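Local coordinates for protein parahox neighbor (Phaeodactylum tricornutum CCAP 1055/1, PDB 5Z5M) that probably converts 5-hydroxyisourate to (S)-allantoin in urate degradation, combining hydroxyisourate hydrolase and OHCU decarboxylase activities in a single chain, at residues I18-L22 with A33-V37; K68-L72 with F155-L159; T184-L188 with T220-L226. Numbering follows the deposited sequence.

Interaction 1. Residues I18-L22 with A33-V37; sequences IASFL and AEALV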
# COMPACT_ATOMS: atom_id res chain seq x y z
N ILE A 18 -28.22 26.99 27.48
CA ILE A 18 -27.20 26.37 26.62
C ILE A 18 -25.83 26.52 27.26
O ILE A 18 -25.07 25.56 27.35
CB ILE A 18 -27.19 26.98 25.21
CG1 ILE A 18 -28.54 26.75 24.52
CG2 ILE A 18 -26.06 26.39 24.36
CD1 ILE A 18 -28.64 27.39 23.16
N ALA A 19 -25.53 27.73 27.73
CA ALA A 19 -24.24 28.01 28.34
C ALA A 19 -24.03 27.15 29.59
O ALA A 19 -22.94 26.64 29.83
CB ALA A 19 -24.12 29.48 28.68
N SER A 20 -25.09 26.98 30.37
CA SER A 20 -25.03 26.14 31.56
C SER A 20 -24.77 24.69 31.18
O SER A 20 -24.00 23.98 31.84
CB SER A 20 -26.33 26.26 32.35
OG SER A 20 -26.35 25.35 33.43
N PHE A 21 -25.40 24.24 30.10
CA PHE A 21 -25.25 22.87 29.64
C PHE A 21 -23.82 22.59 29.19
O PHE A 21 -23.26 21.53 29.48
CB PHE A 21 -26.23 22.58 28.50
CG PHE A 21 -26.27 21.14 28.08
CD1 PHE A 21 -27.07 20.23 28.74
CD2 PHE A 21 -25.52 20.70 27.00
CE1 PHE A 21 -27.11 18.90 28.35
CE2 PHE A 21 -25.56 19.39 26.59
CZ PHE A 21 -26.35 18.48 27.27
N LEU A 22 -23.21 23.56 28.51
CA LEU A 22 -21.90 23.35 27.89
C LEU A 22 -20.74 23.99 28.65
O LEU A 22 -19.61 23.99 28.16
CB LEU A 22 -21.92 23.91 26.46
CG LEU A 22 -22.94 23.30 25.50
CD1 LEU A 22 -23.01 24.12 24.22
CD2 LEU A 22 -22.58 21.85 25.20
N ALA A 33 -18.22 28.65 26.44
CA ALA A 33 -19.65 28.52 26.20
C ALA A 33 -20.31 29.89 26.11
O ALA A 33 -21.28 30.09 25.38
CB ALA A 33 -20.30 27.69 27.30
N GLU A 34 -19.77 30.84 26.87
CA GLU A 34 -20.28 32.20 26.85
C GLU A 34 -20.09 32.83 25.48
O GLU A 34 -21.05 33.32 24.89
CB GLU A 34 -19.59 33.04 27.92
CG GLU A 34 -19.98 32.63 29.32
CD GLU A 34 -21.48 32.64 29.53
OE1 GLU A 34 -22.14 33.60 29.08
OE2 GLU A 34 -22.01 31.68 30.13
N ALA A 35 -18.86 32.81 24.98
CA ALA A 35 -18.56 33.30 23.64
C ALA A 35 -19.44 32.62 22.59
O ALA A 35 -19.90 33.26 21.65
CB ALA A 35 -17.09 33.10 23.32
N LEU A 36 -19.71 31.33 22.78
CA LEU A 36 -20.53 30.58 21.83
C LEU A 36 -21.96 31.11 21.72
O LEU A 36 -22.43 31.42 20.62
CB LEU A 36 -20.57 29.10 22.23
CG LEU A 36 -21.33 28.20 21.26
CD1 LEU A 36 -20.53 27.99 19.97
CD2 LEU A 36 -21.71 26.86 21.88
N VAL A 37 -22.65 31.22 22.85
CA VAL A 37 -24.07 31.57 22.84
C VAL A 37 -24.37 33.03 22.51
O VAL A 37 -25.52 33.37 22.21
CB VAL A 37 -24.73 31.24 24.20
CG1 VAL A 37 -24.70 29.74 24.46
CG2 VAL A 37 -24.02 31.98 25.33
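Segments 18-22 and 33-37 belong to consecutive helices that run roughly antiparallel, at 146° between their N-to-C directions, with the axes 8.9 Å apart. No hydrogen bond crosses between them, so the contact rests on how the side chains are set. The nearest CA atoms are those of two alanines, Ala19 CA and Ala33 CA, 5.1 Å apart. The methyl of Ala33 lies against two carbonyl oxygens of segment 18-22, its CB 3.8 Å from Ala19 O and 3.9 Å from Leu22 O, and 4.2 Å from Leu22 CB. One turn further along the second helix, Val37 (chi1 m) brings CG1 to 3.6 Å from Ile18 CG2, while Val37 CG2 lies 4.2 Å from Ala19 CB. Ile18 is in the mt rotamer, and it is its CG2 branch that meets the valine. Two leucines meet through one methyl each: Leu22, also mt, places CD1 3.8 Å from CD2 of Leu36, whose tp rotamer holds Leu36 CD1 back, 6.3 Å from Leu22 CD1. Glu34 starts with its CA-to-CB bond directed away, but chi1 and chi2, both m, fold the carboxylate back until Glu34 OE2 lies 3.4 Å from Ala19 CB; its other oxygen makes a salt bridge with Lys38. The pair forms a helical hairpin in the OHCU decarboxylase part of the chain. Helix 7-11 packs against it through Leu10 on Leu22 and Leu11 on Ile18, and helix 49-61 receives Leu36 among Leu52, Ala55 and Ile59.

Interaction 2. Residues K68-L72 with F155-L159; sequences KLELL and FMVAL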
# COMPACT_ATOMS: atom_id res chain seq x y z
N LYS A 68 -4.95 30.01 26.74
CA LYS A 68 -4.73 28.60 26.41
C LYS A 68 -3.93 27.89 27.51
O LYS A 68 -4.30 26.79 27.92
CB LYS A 68 -4.02 28.48 25.06
CG LYS A 68 -4.93 28.77 23.86
CD LYS A 68 -4.17 28.79 22.55
CE LYS A 68 -5.05 29.29 21.42
NZ LYS A 68 -4.37 29.23 20.10
N LEU A 69 -2.87 28.52 27.98
CA LEU A 69 -2.05 27.92 29.03
C LEU A 69 -2.86 27.71 30.31
O LEU A 69 -2.70 26.70 31.00
CB LEU A 69 -0.81 28.77 29.32
CG LEU A 69 0.25 28.08 30.18
CD1 LEU A 69 0.78 26.83 29.48
CD2 LEU A 69 1.38 29.04 30.52
N GLU A 70 -3.75 28.66 30.60
CA GLU A 70 -4.61 28.55 31.77
C GLU A 70 -5.63 27.42 31.62
O GLU A 70 -6.02 26.79 32.60
CB GLU A 70 -5.33 29.88 32.04
CG GLU A 70 -4.44 30.96 32.65
CD GLU A 70 -4.15 30.75 34.13
OE1 GLU A 70 -4.23 29.59 34.62
OE2 GLU A 70 -3.84 31.74 34.83
N LEU A 71 -6.08 27.19 30.39
CA LEU A 71 -6.99 26.09 30.14
C LEU A 71 -6.29 24.76 30.42
O LEU A 71 -6.86 23.86 31.03
CB LEU A 71 -7.51 26.13 28.70
CG LEU A 71 -8.62 25.15 28.31
CD1 LEU A 71 -9.60 25.81 27.36
CD2 LEU A 71 -8.03 23.90 27.66
N LEU A 72 -5.04 24.65 29.97
CA LEU A 72 -4.24 23.46 30.22
C LEU A 72 -4.02 23.23 31.71
O LEU A 72 -4.16 22.11 32.20
CB LEU A 72 -2.89 23.55 29.50
CG LEU A 72 -2.91 23.60 27.98
CD1 LEU A 72 -1.49 23.60 27.43
CD2 LEU A 72 -3.71 22.43 27.40
N PHE A 155 3.06 21.74 24.07
CA PHE A 155 1.97 22.70 24.20
C PHE A 155 0.91 22.42 23.13
O PHE A 155 -0.29 22.43 23.41
CB PHE A 155 2.49 24.14 24.09
CG PHE A 155 1.45 25.19 24.33
CD1 PHE A 155 1.04 25.49 25.62
CD2 PHE A 155 0.89 25.89 23.28
CE1 PHE A 155 0.08 26.47 25.85
CE2 PHE A 155 -0.06 26.87 23.50
CZ PHE A 155 -0.47 27.16 24.78
N MET A 156 1.37 22.15 21.91
CA MET A 156 0.50 21.74 20.81
C MET A 156 -0.19 20.40 21.06
O MET A 156 -1.38 20.25 20.80
CB MET A 156 1.30 21.65 19.51
CG MET A 156 1.61 22.99 18.90
SD MET A 156 0.05 23.81 18.51
CE MET A 156 -0.69 22.59 17.42
N VAL A 157 0.58 19.43 21.54
CA VAL A 157 0.03 18.11 21.80
C VAL A 157 -1.02 18.16 22.91
O VAL A 157 -2.07 17.55 22.80
CB VAL A 157 1.14 17.10 22.19
CG1 VAL A 157 0.53 15.76 22.56
CG2 VAL A 157 2.15 16.95 21.06
N ALA A 158 -0.73 18.92 23.96
CA ALA A 158 -1.66 19.04 25.09
C ALA A 158 -2.98 19.66 24.64
O ALA A 158 -4.05 19.22 25.05
CB ALA A 158 -1.04 19.87 26.20
N LEU A 159 -2.89 20.68 23.80
CA LEU A 159 -4.09 21.34 23.30
C LEU A 159 -4.91 20.40 22.42
O LEU A 159 -6.14 20.44 22.45
CB LEU A 159 -3.73 22.61 22.52
CG LEU A 159 -3.25 23.81 23.35
CD1 LEU A 159 -2.75 24.92 22.44
CD2 LEU A 159 -4.35 24.32 24.27
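Aromatic packing comes first. The ring of Phe155 reaches across to helix 65-73, where Phe155 CE1 lies 3.6 Å from Leu72 CD1 and 3.7 Å from Leu69 CD1, the latter at the ring edge, and Phe155 CZ lies 3.8 Å from Lys68 CB. Aliphatic contacts continue along the interface: Leu72 CD2 is 3.7 Å from Leu159 CD2 and 3.9 Å from Ala158 CB, so Leu72 fits among three residues of the other helix. The lysine contributes its carbon chain, with Lys68 CD 4.1 Å from Leu159 CD1, while its amino group leads away to a salt bridge with Glu152 of a second subunit and a hydrogen bond to Asn61 O. No hydrogen bond joins the two segments. Their axes approach to 10.7 Å at 62°, a separation that leaves room for the large side chains between them. Oblique apolar packing of a short helix on the long helix 151-173 belongs to the all-helical fold of the OHCU decarboxylase family, here beside a subunit interface.

Interaction 3. Residues T184-L188 with T220-L226; sequences TCHVL and TNDDGRL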
# COMPACT_ATOMS: atom_id res chain seq x y z
N THR A 184 -19.29 2.29 5.00
CA THR A 184 -19.28 1.53 3.77
C THR A 184 -17.97 0.78 3.61
O THR A 184 -16.99 1.03 4.31
CB THR A 184 -19.48 2.42 2.53
OG1 THR A 184 -18.46 3.43 2.50
CG2 THR A 184 -20.86 3.08 2.55
N CYS A 185 -17.96 -0.14 2.65
CA CYS A 185 -16.80 -0.97 2.38
C CYS A 185 -16.68 -1.24 0.89
O CYS A 185 -17.67 -1.27 0.16
CB CYS A 185 -16.91 -2.29 3.15
SG CYS A 185 -15.40 -3.27 3.14
N HIS A 186 -15.44 -1.43 0.44
CA HIS A 186 -15.14 -1.77 -0.93
C HIS A 186 -13.97 -2.75 -0.91
O HIS A 186 -13.04 -2.57 -0.12
CB HIS A 186 -14.81 -0.52 -1.74
CG HIS A 186 -14.37 -0.79 -3.15
ND1 HIS A 186 -15.23 -1.28 -4.12
CD2 HIS A 186 -13.17 -0.63 -3.75
CE1 HIS A 186 -14.56 -1.41 -5.25
NE2 HIS A 186 -13.32 -1.03 -5.06
N VAL A 187 -14.03 -3.79 -1.72
CA VAL A 187 -12.91 -4.72 -1.81
C VAL A 187 -12.35 -4.73 -3.23
O VAL A 187 -13.07 -4.93 -4.21
CB VAL A 187 -13.30 -6.15 -1.43
CG1 VAL A 187 -12.07 -7.05 -1.49
CG2 VAL A 187 -13.94 -6.17 -0.05
N LEU A 188 -11.05 -4.49 -3.34
CA LEU A 188 -10.37 -4.50 -4.62
C LEU A 188 -9.30 -5.59 -4.69
O LEU A 188 -8.42 -5.65 -3.83
CB LEU A 188 -9.73 -3.15 -4.90
CG LEU A 188 -8.90 -3.12 -6.19
CD1 LEU A 188 -9.78 -2.82 -7.38
CD2 LEU A 188 -7.77 -2.12 -6.06
N THR A 220 -20.10 -9.06 -1.13
CA THR A 220 -19.82 -8.01 -2.10
C THR A 220 -20.58 -8.25 -3.40
O THR A 220 -20.81 -9.40 -3.81
CB THR A 220 -18.32 -7.90 -2.43
OG1 THR A 220 -17.84 -9.15 -2.95
CG2 THR A 220 -17.52 -7.52 -1.19
N ASN A 221 -20.97 -7.16 -4.06
CA ASN A 221 -21.62 -7.25 -5.37
C ASN A 221 -20.57 -7.19 -6.48
O ASN A 221 -19.37 -7.22 -6.21
CB ASN A 221 -22.65 -6.13 -5.54
CG ASN A 221 -22.06 -4.73 -5.38
OD1 ASN A 221 -20.88 -4.50 -5.63
ND2 ASN A 221 -22.90 -3.79 -4.94
N ASP A 222 -21.03 -7.09 -7.73
CA ASP A 222 -20.13 -7.07 -8.89
C ASP A 222 -19.24 -5.83 -8.92
O ASP A 222 -18.26 -5.77 -9.66
CB ASP A 222 -20.92 -7.16 -10.20
CG ASP A 222 -21.81 -8.39 -10.27
OD1 ASP A 222 -21.67 -9.27 -9.39
OD2 ASP A 222 -22.63 -8.47 -11.20
N ASP A 223 -19.60 -4.83 -8.11
CA ASP A 223 -18.83 -3.60 -8.03
C ASP A 223 -17.83 -3.67 -6.87
O ASP A 223 -17.02 -2.76 -6.68
CB ASP A 223 -19.78 -2.41 -7.85
CG ASP A 223 -19.10 -1.08 -8.09
OD1 ASP A 223 -17.96 -1.07 -8.60
OD2 ASP A 223 -19.70 -0.04 -7.75
N GLY A 224 -17.87 -4.76 -6.11
CA GLY A 224 -16.95 -4.96 -5.00
C GLY A 224 -17.41 -4.23 -3.74
O GLY A 224 -16.66 -4.13 -2.77
N ARG A 225 -18.64 -3.73 -3.78
CA ARG A 225 -19.20 -3.00 -2.66
C ARG A 225 -20.19 -3.88 -1.94
O ARG A 225 -20.53 -4.95 -2.43
CB ARG A 225 -19.84 -1.70 -3.16
CG ARG A 225 -18.79 -0.82 -3.85
CD ARG A 225 -19.30 0.55 -4.27
NE ARG A 225 -18.17 1.46 -4.42
CZ ARG A 225 -17.66 1.85 -5.59
NH1 ARG A 225 -18.19 1.42 -6.73
NH2 ARG A 225 -16.62 2.68 -5.62
N LEU A 226 -20.63 -3.47 -0.76
CA LEU A 226 -21.54 -4.31 0.01
C LEU A 226 -22.92 -4.37 -0.65
O LEU A 226 -23.50 -3.34 -0.97
CB LEU A 226 -21.68 -3.82 1.45
CG LEU A 226 -20.41 -3.83 2.30
CD1 LEU A 226 -20.73 -3.37 3.71
CD2 LEU A 226 -19.78 -5.22 2.32
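There is no room for a side chain at Gly224: an ideal CB would fall 2.8 Å from Val187 O, and its phi of 82° is one that glycine adopts readily. Gly224 ends a type I turn from Asn221, whose OD1 accepts from Asp223 N at 2.8 Å, an Asx turn, and from Arg225 N at 3.0 Å. The turn presents Gly224 O to Val187 N (2.9 Å, 161°), the one hydrogen bond between the segments; a CA-H...O contact from His186 CA to Gly224 O (3.4 Å) supplements it. On the apolar side, Cys185 CB meets Leu226 CG at 3.9 Å, and both residues pack on Trp245, bringing the loop after strand 213-219 onto strand 182-189 within the transthyretin-like β-domain. The His186 ring has Asp223 O at its edge, 3.1 Å from His186 CE1. Arg225 NH1 forms a very short salt bridge with Asp223 OD2, 2.3 Å, so the arginine's charge is balanced within the loop while its guanidinium faces the His186 ring, Arg225 NH2 lying over one ring face, 4.5 Å from His186 ND1.

From the N terminus, the three contacts come in series; none nests in or crosses another. Interaction 1 closes a connection of ten residues, joining helices 15-22 and 30-38. Interaction 2 spans 82 residues, including the unmodelled 80-101, and brings helix 65-73 back against helix 151-173. Both lie in the OHCU decarboxylase part, with centres about 21 Å and nearest atoms about 9 Å apart. The chain passes from helix 151-173 to strand 182-189, which interaction 3 ties to the loop between strands 213-219 and 232-233, closing a 31-residue excursion. Its centre, in the transthyretin-family part across the chain's centre, is about 44 Å from that of interaction 1 and 43 Å from that of interaction 2.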